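Local atomic coordinates of DsbA-like disulfide oxidoreductase (Wolbachia endosymbiont of Drosophila melanogaster, PDB entry 6EEZ), a protein that takes part in thiol-disulfide exchange as an atypical DsbA-like disulfide isomerase that works as a homotrimer. Residues Ser11-Tyr16 against Phe161-Asp166; Asp18-Leu23 against Arg148-Asp153; Phe68-Ile73 against Ser84-Tyr89; Ser114-Val119 against Ile124-Phe129. One frame throughout, in Å; residues are numbered along the deposited sequence.

Interaction 1: Ser11-Tyr16 against Phe161-Asp166; sequences SKISQY and FLIIGD
Ile13, on the last turns of helix 3-15, reaches the strand end and turn formed by Ile163, Gly165 and Asp166. The contact is small. No hydrogen bond crosses it, and methyls of Ile13 meet backbone carbonyls and one other methyl. CB of Ile13 points toward the strand, and the side chain divides there. One branch, CG2, lies 3.6 Å from the carbonyl O of Gly165. The other runs through CG1, and chi2 of 171° keeps it extended. Its tip, CD1, touches two partners. It sits 3.6 Å from the backbone carbonyl carbon of Asp166 and 3.8 Å from CG2 of Ile163. Ile163 meets it with the branch that is anti to its own backbone N.

Asp166 thus offers backbone here. Its carboxylate leads away from the helix and makes a salt bridge with Lys181. Ile163 also packs on Phe40 and Leu154, so the helix adds to an existing apolar layer. Gly165 has phi 63° and psi -116°, values of the first corner of a type II' turn. The isoleucine therefore plugs onto a tight beta hairpin. This hairpin joins antiparallel strands 161-164 and 167-170, as expected for the C-terminal part of a thioredoxin fold.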
# COMPACT_ATOMS: atom_id res chain seq x y z
N SER A 11 -5.59 0.07 -20.78
CA SER A 11 -6.63 1.09 -20.95
C SER A 11 -7.25 1.49 -19.59
O SER A 11 -7.49 2.68 -19.35
CB SER A 11 -7.73 0.59 -21.90
OG SER A 11 -7.25 0.43 -23.24
N LYS A 12 -7.51 0.53 -18.71
CA LYS A 12 -8.10 0.86 -17.40
C LYS A 12 -7.13 1.71 -16.57
O LYS A 12 -7.53 2.69 -15.96
CB LYS A 12 -8.48 -0.39 -16.59
CG LYS A 12 -9.71 -1.16 -17.07
CD LYS A 12 -10.08 -2.31 -16.10
CE LYS A 12 -11.43 -2.92 -16.44
NZ LYS A 12 -11.54 -4.28 -15.83
N ILE A 13 -5.85 1.33 -16.56
CA ILE A 13 -4.84 2.11 -15.84
C ILE A 13 -4.84 3.55 -16.38
O ILE A 13 -4.88 4.49 -15.60
CB ILE A 13 -3.44 1.43 -15.92
CG1 ILE A 13 -3.44 0.15 -15.08
CG2 ILE A 13 -2.32 2.37 -15.40
CD1 ILE A 13 -2.19 -0.73 -15.23
N SER A 14 -4.86 3.75 -17.70
CA SER A 14 -4.98 5.11 -18.23
C SER A 14 -6.26 5.81 -17.75
O SER A 14 -6.23 6.99 -17.40
CB SER A 14 -4.95 5.12 -19.76
OG SER A 14 -3.69 4.68 -20.24
N GLN A 15 -7.39 5.09 -17.73
CA GLN A 15 -8.66 5.72 -17.30
C GLN A 15 -8.58 6.18 -15.85
O GLN A 15 -9.05 7.27 -15.51
CB GLN A 15 -9.86 4.76 -17.46
CG GLN A 15 -11.14 5.37 -16.92
CD GLN A 15 -12.36 4.47 -17.04
OE1 GLN A 15 -12.33 3.42 -17.67
NE2 GLN A 15 -13.45 4.89 -16.42
N TYR A 16 -8.00 5.35 -15.00
CA TYR A 16 -7.91 5.64 -13.57
C TYR A 16 -6.54 6.20 -13.15
O TYR A 16 -6.18 6.14 -11.97
CB TYR A 16 -8.23 4.37 -12.77
CG TYR A 16 -9.65 3.96 -12.96
CD1 TYR A 16 -10.68 4.68 -12.36
CD2 TYR A 16 -9.99 2.88 -13.76
CE1 TYR A 16 -12.02 4.34 -12.54
CE2 TYR A 16 -11.35 2.52 -13.94
CZ TYR A 16 -12.35 3.26 -13.33
OH TYR A 16 -13.69 2.92 -13.48
N PHE A 161 -2.17 -6.86 -4.92
CA PHE A 161 -1.83 -6.71 -6.32
C PHE A 161 -1.03 -5.44 -6.46
O PHE A 161 -1.09 -4.57 -5.57
CB PHE A 161 -3.06 -6.71 -7.26
CG PHE A 161 -3.98 -5.52 -7.12
CD1 PHE A 161 -3.79 -4.40 -7.91
CD2 PHE A 161 -5.07 -5.56 -6.28
CE1 PHE A 161 -4.65 -3.31 -7.82
CE2 PHE A 161 -5.93 -4.47 -6.19
CZ PHE A 161 -5.72 -3.35 -6.96
N LEU A 162 -0.26 -5.38 -7.54
CA LEU A 162 0.68 -4.31 -7.78
C LEU A 162 0.65 -3.81 -9.23
O LEU A 162 0.76 -4.58 -10.19
CB LEU A 162 2.09 -4.78 -7.40
CG LEU A 162 3.27 -3.82 -7.56
CD1 LEU A 162 3.08 -2.63 -6.66
CD2 LEU A 162 4.59 -4.52 -7.24
N ILE A 163 0.50 -2.51 -9.35
CA ILE A 163 0.59 -1.83 -10.63
C ILE A 163 1.97 -1.25 -10.80
O ILE A 163 2.44 -0.51 -9.95
CB ILE A 163 -0.43 -0.70 -10.73
CG1 ILE A 163 -1.84 -1.26 -10.60
CG2 ILE A 163 -0.25 0.08 -12.05
CD1 ILE A 163 -2.90 -0.16 -10.55
N ILE A 164 2.62 -1.59 -11.90
CA ILE A 164 3.82 -0.88 -12.32
C ILE A 164 3.65 -0.44 -13.77
O ILE A 164 3.51 -1.28 -14.65
CB ILE A 164 5.09 -1.75 -12.21
CG1 ILE A 164 5.22 -2.38 -10.82
CG2 ILE A 164 6.30 -0.94 -12.56
CD1 ILE A 164 6.38 -3.41 -10.71
N GLY A 165 3.71 0.86 -14.01
CA GLY A 165 3.59 1.39 -15.36
C GLY A 165 2.21 1.06 -15.93
O GLY A 165 1.20 1.50 -15.37
N ASP A 166 2.17 0.26 -17.00
CA ASP A 166 0.91 -0.12 -17.63
C ASP A 166 0.56 -1.58 -17.36
O ASP A 166 -0.31 -2.15 -18.03
CB ASP A 166 0.98 0.12 -19.15
CG ASP A 166 2.12 -0.63 -19.82
OD1 ASP A 166 2.95 -1.23 -19.09
OD2 ASP A 166 2.20 -0.59 -21.07

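Interaction 2: Asp18-Leu23 against Arg148-Asp153; sequences DQIFDL and RLLVRD
Leu150 of helix 137-154 pushes its two methyl groups against Gln19 and Ile20 at the end of the short helix 17-20. CD2 makes most of the contact. It lies 3.8 Å from the backbone N of Ile20 and 4.0 Å from CG1 of Ile20. The leucine and isoleucine side chains cross at about a right angle. The second methyl, CD1, meets CB of Gln19 at 4.1 Å. Of its side chain, Gln19 brings CB; its backbone C also lies near CD2 of Leu150. The glutamine chain bends at chi2 (72°), and the amide leads away from Leu150. No hydrogen bond links the two segments.

Several features set these groups in place. CG of Leu150 is anti to the backbone N (chi1 -174°), which sends both methyls out from the helix toward the 18-23 backbone. On the other segment, the N-H of Asp22 bonds to O of Gln19 as the helix ends. Ile20 divides its branches between two tasks. CG1 faces Leu150, while CG2 lies 3.6 Å above the plane of the Phe21 ring, over its centre.

Further out, Leu150 also rests on Phe40, Arg69 and Tyr16. Ile20 packs on Val38 and Ile163. Arg148, two residues before Leu150, bonds through NE to the carbonyl O of Pro72. The contact therefore lies where helix 17-20 and helix 137-154 meet above the central strands 65-70, 36-41 and 161-164. It forms part of the packing between these two helices and the sheet.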
# COMPACT_ATOMS: atom_id res chain seq x y z
N ASP A 18 -5.35 9.17 -12.70
CA ASP A 18 -5.38 10.21 -11.67
C ASP A 18 -5.57 9.62 -10.29
O ASP A 18 -5.10 10.16 -9.30
CB ASP A 18 -6.51 11.22 -11.95
CG ASP A 18 -6.21 12.11 -13.17
OD1 ASP A 18 -5.02 12.23 -13.54
OD2 ASP A 18 -7.15 12.70 -13.73
N GLN A 19 -6.30 8.51 -10.22
CA GLN A 19 -6.57 7.88 -8.96
C GLN A 19 -5.39 6.99 -8.56
O GLN A 19 -4.83 7.18 -7.49
CB GLN A 19 -7.86 7.08 -9.03
CG GLN A 19 -9.11 7.94 -9.04
CD GLN A 19 -9.31 8.69 -10.36
OE1 GLN A 19 -9.25 8.10 -11.45
NE2 GLN A 19 -9.55 10.00 -10.27
N ILE A 20 -5.00 6.06 -9.43
CA ILE A 20 -3.85 5.19 -9.21
C ILE A 20 -2.58 5.96 -8.79
O ILE A 20 -1.89 5.56 -7.86
CB ILE A 20 -3.53 4.38 -10.49
CG1 ILE A 20 -4.67 3.42 -10.80
CG2 ILE A 20 -2.24 3.58 -10.34
CD1 ILE A 20 -4.58 2.81 -12.17
N PHE A 21 -2.27 7.05 -9.48
CA PHE A 21 -1.04 7.77 -9.18
C PHE A 21 -1.31 9.03 -8.37
O PHE A 21 -0.52 9.94 -8.38
CB PHE A 21 -0.29 8.06 -10.48
CG PHE A 21 -0.00 6.81 -11.29
CD1 PHE A 21 1.00 5.94 -10.91
CD2 PHE A 21 -0.77 6.49 -12.41
CE1 PHE A 21 1.25 4.77 -11.62
CE2 PHE A 21 -0.54 5.32 -13.13
CZ PHE A 21 0.48 4.46 -12.74
N ASP A 22 -2.44 9.05 -7.65
CA ASP A 22 -2.75 10.13 -6.70
C ASP A 22 -1.56 10.44 -5.77
O ASP A 22 -0.98 9.53 -5.17
CB ASP A 22 -4.00 9.76 -5.87
CG ASP A 22 -4.53 10.91 -4.99
OD1 ASP A 22 -3.74 11.56 -4.27
OD2 ASP A 22 -5.74 11.16 -5.00
N LEU A 23 -1.20 11.71 -5.66
CA LEU A 23 0.00 12.11 -4.94
C LEU A 23 -0.21 12.26 -3.43
O LEU A 23 0.75 12.40 -2.69
CB LEU A 23 0.55 13.43 -5.52
CG LEU A 23 1.24 13.43 -6.89
CD1 LEU A 23 2.23 12.29 -7.02
CD2 LEU A 23 0.24 13.37 -8.04
N ARG A 148 -10.69 1.60 -1.77
CA ARG A 148 -11.59 0.47 -1.92
C ARG A 148 -12.33 0.55 -3.26
O ARG A 148 -12.48 -0.45 -3.96
CB ARG A 148 -12.59 0.42 -0.78
CG ARG A 148 -12.00 -0.08 0.53
CD ARG A 148 -13.00 0.14 1.66
NE ARG A 148 -12.69 -0.73 2.80
CZ ARG A 148 -13.29 -0.65 3.98
NH1 ARG A 148 -14.24 0.27 4.17
NH2 ARG A 148 -12.97 -1.50 4.95
N LEU A 149 -12.81 1.74 -3.61
CA LEU A 149 -13.51 1.92 -4.87
C LEU A 149 -12.57 1.68 -6.05
O LEU A 149 -12.97 1.10 -7.07
CB LEU A 149 -14.12 3.32 -4.94
CG LEU A 149 -15.44 3.48 -4.20
CD1 LEU A 149 -15.74 4.95 -3.89
CD2 LEU A 149 -16.58 2.88 -5.01
N LEU A 150 -11.31 2.10 -5.90
CA LEU A 150 -10.32 1.87 -6.93
C LEU A 150 -10.08 0.38 -7.12
O LEU A 150 -10.04 -0.10 -8.26
CB LEU A 150 -9.00 2.59 -6.61
CG LEU A 150 -7.94 2.53 -7.72
CD1 LEU A 150 -8.49 3.03 -9.04
CD2 LEU A 150 -6.72 3.36 -7.33
N VAL A 151 -9.88 -0.35 -6.02
CA VAL A 151 -9.81 -1.81 -6.11
C VAL A 151 -11.05 -2.37 -6.82
O VAL A 151 -10.91 -3.26 -7.65
CB VAL A 151 -9.67 -2.48 -4.72
CG1 VAL A 151 -9.88 -3.98 -4.84
CG2 VAL A 151 -8.29 -2.14 -4.07
N ARG A 152 -12.25 -1.87 -6.51
CA ARG A 152 -13.45 -2.34 -7.21
C ARG A 152 -13.35 -2.02 -8.71
O ARG A 152 -13.61 -2.88 -9.54
CB ARG A 152 -14.73 -1.71 -6.64
CG ARG A 152 -15.05 -2.08 -5.21
CD ARG A 152 -15.64 -3.47 -5.08
NE ARG A 152 -16.91 -3.68 -5.76
CZ ARG A 152 -18.12 -3.49 -5.22
NH1 ARG A 152 -18.23 -3.06 -3.98
NH2 ARG A 152 -19.23 -3.73 -5.92
N ASP A 153 -12.96 -0.79 -9.04
CA ASP A 153 -12.92 -0.35 -10.45
C ASP A 153 -11.92 -1.13 -11.29
O ASP A 153 -12.11 -1.32 -12.49
CB ASP A 153 -12.57 1.14 -10.54
CG ASP A 153 -13.70 2.03 -10.08
OD1 ASP A 153 -14.86 1.57 -10.10
OD2 ASP A 153 -13.42 3.18 -9.69

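Interaction 3: Phe68-Ile73 against Ser84-Tyr89; sequences FRDAPI and SALAVY
Asp70, the last residue of strand 65-70, faces Ala85 and Leu86 on helix 76-91, and the closest CA pair is Asp70 and Ala85, 8.3 Å apart. The gap is bridged by side chains. Asp70 points toward the helix, with CG anti to its carbonyl carbon (chi1 -74°). Its carboxylate atom OD2 makes the nearest contacts. OD2 is 4.1 Å from CG of Leu86 and equally far from the CD2 methyl of that residue. On the neighbouring position it lies 4.3 Å from CB of Ala85. The Asp70 and Leu86 side chains run alongside one another, pointing opposite ways.

These are loose van der Waals contacts, without a hydrogen bond between the segments. All three residues are buried. The polar demand of OD2 is met by the hydroxyl of Tyr96, which hydrogen-bonds to it. Burial among carbon atoms would probably raise the pKa of the carboxylate, while the bond with Tyr96 may offset this.

Ala85 also packs against Tyr43, Tyr96 and Phe99, and Leu86 against Pro26 and Met143. Arg69, next to Asp70, is held through backbone bonds to Gly39 and Leu41 on strand 36-41. Its NH1 bonds to OG of Ser147. The contact thus joins the sheet of the thioredoxin fold to helix 76-91, with helices 96-105 and 137-154 contributing residues around it.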
# COMPACT_ATOMS: atom_id res chain seq x y z
N PHE A 68 1.72 3.47 -1.60
CA PHE A 68 1.04 2.47 -0.74
C PHE A 68 -0.44 2.77 -0.67
O PHE A 68 -0.85 3.83 -0.19
CB PHE A 68 1.62 2.47 0.67
CG PHE A 68 3.09 2.15 0.73
CD1 PHE A 68 3.54 0.84 0.69
CD2 PHE A 68 4.02 3.17 0.83
CE1 PHE A 68 4.90 0.54 0.74
CE2 PHE A 68 5.40 2.88 0.89
CZ PHE A 68 5.83 1.55 0.83
N ARG A 69 -1.24 1.82 -1.17
CA ARG A 69 -2.69 1.90 -1.04
C ARG A 69 -3.23 0.90 -0.05
O ARG A 69 -3.25 -0.30 -0.30
CB ARG A 69 -3.34 1.67 -2.39
CG ARG A 69 -3.09 2.82 -3.31
CD ARG A 69 -3.59 4.10 -2.68
NE ARG A 69 -3.88 5.06 -3.72
CZ ARG A 69 -5.08 5.33 -4.21
NH1 ARG A 69 -6.17 4.77 -3.73
NH2 ARG A 69 -5.17 6.23 -5.17
N ASP A 70 -3.64 1.43 1.09
CA ASP A 70 -4.21 0.64 2.16
C ASP A 70 -5.64 0.30 1.78
O ASP A 70 -6.49 1.19 1.74
CB ASP A 70 -4.14 1.42 3.48
CG ASP A 70 -2.74 1.48 4.05
OD1 ASP A 70 -2.22 0.42 4.47
OD2 ASP A 70 -2.13 2.56 4.03
N ALA A 71 -5.87 -0.97 1.47
CA ALA A 71 -7.18 -1.41 0.96
C ALA A 71 -7.73 -2.53 1.82
O ALA A 71 -7.79 -3.68 1.39
CB ALA A 71 -7.06 -1.87 -0.48
N PRO A 72 -8.12 -2.19 3.05
CA PRO A 72 -8.67 -3.18 3.97
C PRO A 72 -9.99 -3.76 3.44
O PRO A 72 -10.92 -2.99 3.17
CB PRO A 72 -8.89 -2.38 5.25
CG PRO A 72 -9.06 -0.97 4.78
CD PRO A 72 -8.15 -0.83 3.62
N ILE A 73 -10.04 -5.09 3.28
CA ILE A 73 -11.28 -5.80 2.92
C ILE A 73 -11.52 -7.06 3.76
O ILE A 73 -12.57 -7.71 3.64
CB ILE A 73 -11.28 -6.20 1.42
CG1 ILE A 73 -10.01 -6.99 1.06
CG2 ILE A 73 -11.33 -4.98 0.55
CD1 ILE A 73 -10.06 -7.68 -0.28
N SER A 84 -4.81 3.18 11.32
CA SER A 84 -3.71 3.52 12.21
C SER A 84 -2.48 3.89 11.37
O SER A 84 -1.78 4.87 11.65
CB SER A 84 -3.43 2.35 13.16
OG SER A 84 -4.59 1.98 13.91
N ALA A 85 -2.25 3.12 10.31
CA ALA A 85 -1.15 3.37 9.39
C ALA A 85 -1.19 4.80 8.86
O ALA A 85 -0.20 5.52 8.90
CB ALA A 85 -1.17 2.39 8.25
N LEU A 86 -2.35 5.22 8.37
CA LEU A 86 -2.43 6.57 7.85
C LEU A 86 -2.38 7.60 8.98
O LEU A 86 -1.95 8.72 8.76
CB LEU A 86 -3.70 6.74 7.01
CG LEU A 86 -3.66 6.01 5.68
CD1 LEU A 86 -5.00 6.10 4.94
CD2 LEU A 86 -2.56 6.60 4.82
N ALA A 87 -2.77 7.22 10.20
CA ALA A 87 -2.72 8.16 11.31
C ALA A 87 -1.27 8.49 11.65
O ALA A 87 -0.95 9.61 12.07
CB ALA A 87 -3.43 7.60 12.52
N VAL A 88 -0.40 7.51 11.44
CA VAL A 88 1.04 7.69 11.56
C VAL A 88 1.59 8.55 10.41
O VAL A 88 2.40 9.46 10.62
CB VAL A 88 1.75 6.31 11.58
CG1 VAL A 88 3.26 6.45 11.35
CG2 VAL A 88 1.46 5.60 12.88
N TYR A 89 1.16 8.25 9.20
CA TYR A 89 1.58 8.99 8.01
C TYR A 89 1.43 10.49 8.18
O TYR A 89 2.33 11.27 7.85
CB TYR A 89 0.78 8.52 6.80
CG TYR A 89 0.96 9.34 5.55
CD1 TYR A 89 2.10 9.22 4.78
CD2 TYR A 89 -0.04 10.20 5.13
CE1 TYR A 89 2.26 9.95 3.62
CE2 TYR A 89 0.11 10.94 3.96
CZ TYR A 89 1.26 10.81 3.21
OH TYR A 89 1.40 11.56 2.05

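Interaction 4: Ser114-Val119 against Ile124-Phe129; sequences SILDIV and IDEDDF
Val119 and Phe129 pack at the corner where helix 112-121 passes through a short turn into helix 126-135. These helices are consistent with the helical insertion of DsbA-like thioredoxin folds. The two side chains cross at about a right angle. CG2 of Val119 sits over one face of the Phe129 ring, 3.7 Å from its centroid and 19° off the ring normal, a CH-pi contact. It is displaced toward the CE1 side of the ring. CG of Phe129 is anti to the backbone N (chi1 173°), and this carries the ring across to helix 112-121.

The Leu116 and Phe129 side chains cross obliquely. The CD2 methyl of Leu116 is 3.8 Å from CD2 of Phe129. Its other methyl, CD1, lies 3.7 Å from OE1 of Glu126, whose extended chain brings its carboxylate to that methyl. The second carboxylate oxygen of Glu126 has a long, weak ion pair with Lys120. Ile115 touches the far end of the ring, with its CG2 4.3 Å from CZ of Phe129. Ser84 of helix 76-91 also packs on Phe129, while Val88 of that helix packs on Ile124 and Phe99 packs on Val119.

The backbone closes the turn. The N-H of Ile124 bonds to O of Val119 at 3.1 Å, with a bent angle of 140° at the hydrogen. Helix 126-135 then starts with Asp125 as N-cap. OD2 of Asp125 accepts from the N-H of Asp128 at 2.8 Å and, more weakly, from the N-H of Asp127.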
# COMPACT_ATOMS: atom_id res chain seq x y z
N SER A 114 -2.11 -4.35 20.47
CA SER A 114 -1.00 -4.77 19.63
C SER A 114 -0.64 -3.69 18.61
O SER A 114 0.53 -3.53 18.26
CB SER A 114 -1.34 -6.07 18.90
OG SER A 114 -2.29 -5.82 17.88
N ILE A 115 -1.65 -2.96 18.12
CA ILE A 115 -1.42 -1.82 17.24
C ILE A 115 -0.65 -0.71 17.98
O ILE A 115 0.22 -0.08 17.39
CB ILE A 115 -2.75 -1.26 16.67
CG1 ILE A 115 -3.34 -2.23 15.64
CG2 ILE A 115 -2.54 0.11 16.00
CD1 ILE A 115 -4.69 -1.83 15.10
N LEU A 116 -0.97 -0.48 19.25
CA LEU A 116 -0.21 0.50 20.05
C LEU A 116 1.22 0.04 20.31
O LEU A 116 2.15 0.84 20.23
CB LEU A 116 -0.88 0.78 21.40
CG LEU A 116 -2.17 1.61 21.40
CD1 LEU A 116 -2.64 1.86 22.84
CD2 LEU A 116 -1.99 2.93 20.67
N ASP A 117 1.40 -1.23 20.63
CA ASP A 117 2.74 -1.80 20.76
C ASP A 117 3.57 -1.45 19.52
O ASP A 117 4.76 -1.19 19.63
CB ASP A 117 2.69 -3.32 20.93
CG ASP A 117 1.96 -3.74 22.18
OD1 ASP A 117 1.98 -2.99 23.18
OD2 ASP A 117 1.37 -4.85 22.16
N ILE A 118 2.93 -1.43 18.36
CA ILE A 118 3.63 -1.10 17.13
C ILE A 118 3.92 0.40 17.05
O ILE A 118 5.00 0.81 16.64
CB ILE A 118 2.82 -1.55 15.89
CG1 ILE A 118 2.80 -3.08 15.80
CG2 ILE A 118 3.40 -0.94 14.59
CD1 ILE A 118 1.97 -3.64 14.62
N VAL A 119 2.95 1.22 17.43
CA VAL A 119 3.12 2.66 17.37
C VAL A 119 4.22 3.08 18.34
O VAL A 119 4.92 4.07 18.11
CB VAL A 119 1.81 3.40 17.69
CG1 VAL A 119 2.02 4.89 17.72
CG2 VAL A 119 0.76 3.07 16.65
N ILE A 124 6.72 6.65 17.98
CA ILE A 124 5.60 7.57 18.07
C ILE A 124 4.88 7.53 19.43
O ILE A 124 4.60 6.47 19.97
CB ILE A 124 4.60 7.28 16.92
CG1 ILE A 124 5.09 7.96 15.65
CG2 ILE A 124 3.17 7.78 17.23
CD1 ILE A 124 4.46 7.46 14.41
N ASP A 125 4.57 8.71 19.97
CA ASP A 125 3.94 8.82 21.29
C ASP A 125 2.44 8.55 21.22
O ASP A 125 1.76 8.99 20.29
CB ASP A 125 4.22 10.21 21.87
CG ASP A 125 3.20 10.63 22.93
OD1 ASP A 125 3.41 10.37 24.13
OD2 ASP A 125 2.19 11.25 22.53
N GLU A 126 1.93 7.82 22.20
CA GLU A 126 0.52 7.41 22.21
C GLU A 126 -0.43 8.60 22.02
O GLU A 126 -1.43 8.48 21.32
CB GLU A 126 0.18 6.68 23.50
CG GLU A 126 -1.31 6.44 23.71
CD GLU A 126 -1.58 5.38 24.77
OE1 GLU A 126 -2.75 4.96 24.89
OE2 GLU A 126 -0.63 4.96 25.46
N ASP A 127 -0.11 9.73 22.64
CA ASP A 127 -0.99 10.90 22.61
C ASP A 127 -0.95 11.61 21.25
O ASP A 127 -1.98 12.09 20.77
CB ASP A 127 -0.61 11.87 23.73
CG ASP A 127 -1.25 11.50 25.04
OD1 ASP A 127 -2.48 11.30 25.06
OD2 ASP A 127 -0.52 11.41 26.06
N ASP A 128 0.23 11.67 20.64
CA ASP A 128 0.32 12.16 19.28
C ASP A 128 -0.48 11.25 18.35
O ASP A 128 -1.07 11.70 17.36
CB ASP A 128 1.78 12.24 18.82
CG ASP A 128 2.54 13.36 19.47
OD1 ASP A 128 1.97 14.46 19.61
OD2 ASP A 128 3.71 13.14 19.86
N PHE A 129 -0.49 9.96 18.68
CA PHE A 129 -1.13 8.96 17.83
C PHE A 129 -2.64 9.07 17.97
O PHE A 129 -3.36 9.03 16.97
CB PHE A 129 -0.65 7.55 18.18
CG PHE A 129 -1.40 6.46 17.45
CD1 PHE A 129 -1.11 6.16 16.12
CD2 PHE A 129 -2.38 5.72 18.10
CE1 PHE A 129 -1.80 5.15 15.45
CE2 PHE A 129 -3.07 4.71 17.44
CZ PHE A 129 -2.79 4.43 16.11

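Overall arrangement
The four contacts are spread across the molecule. Interactions 1 and 4 are farthest apart, with centres 34 Å from each other. Interactions 1 and 2 share a layer, where CD1 of Ile163 meets CD1 of Ile20 at 3.8 Å. Interaction 2 joins interaction 3 where CG2 of Val151 lies 3.8 Å from CB of Ala71. Interaction 3 passes to interaction 4 where OG of Ser84 lies 3.5 Å from CG2 of Ile115. Strand 36-41, which borders interactions 1 to 3, precedes the Cys45-Cys48 disulfide, the redox CxxC pair expected of a thioredoxin-type active site.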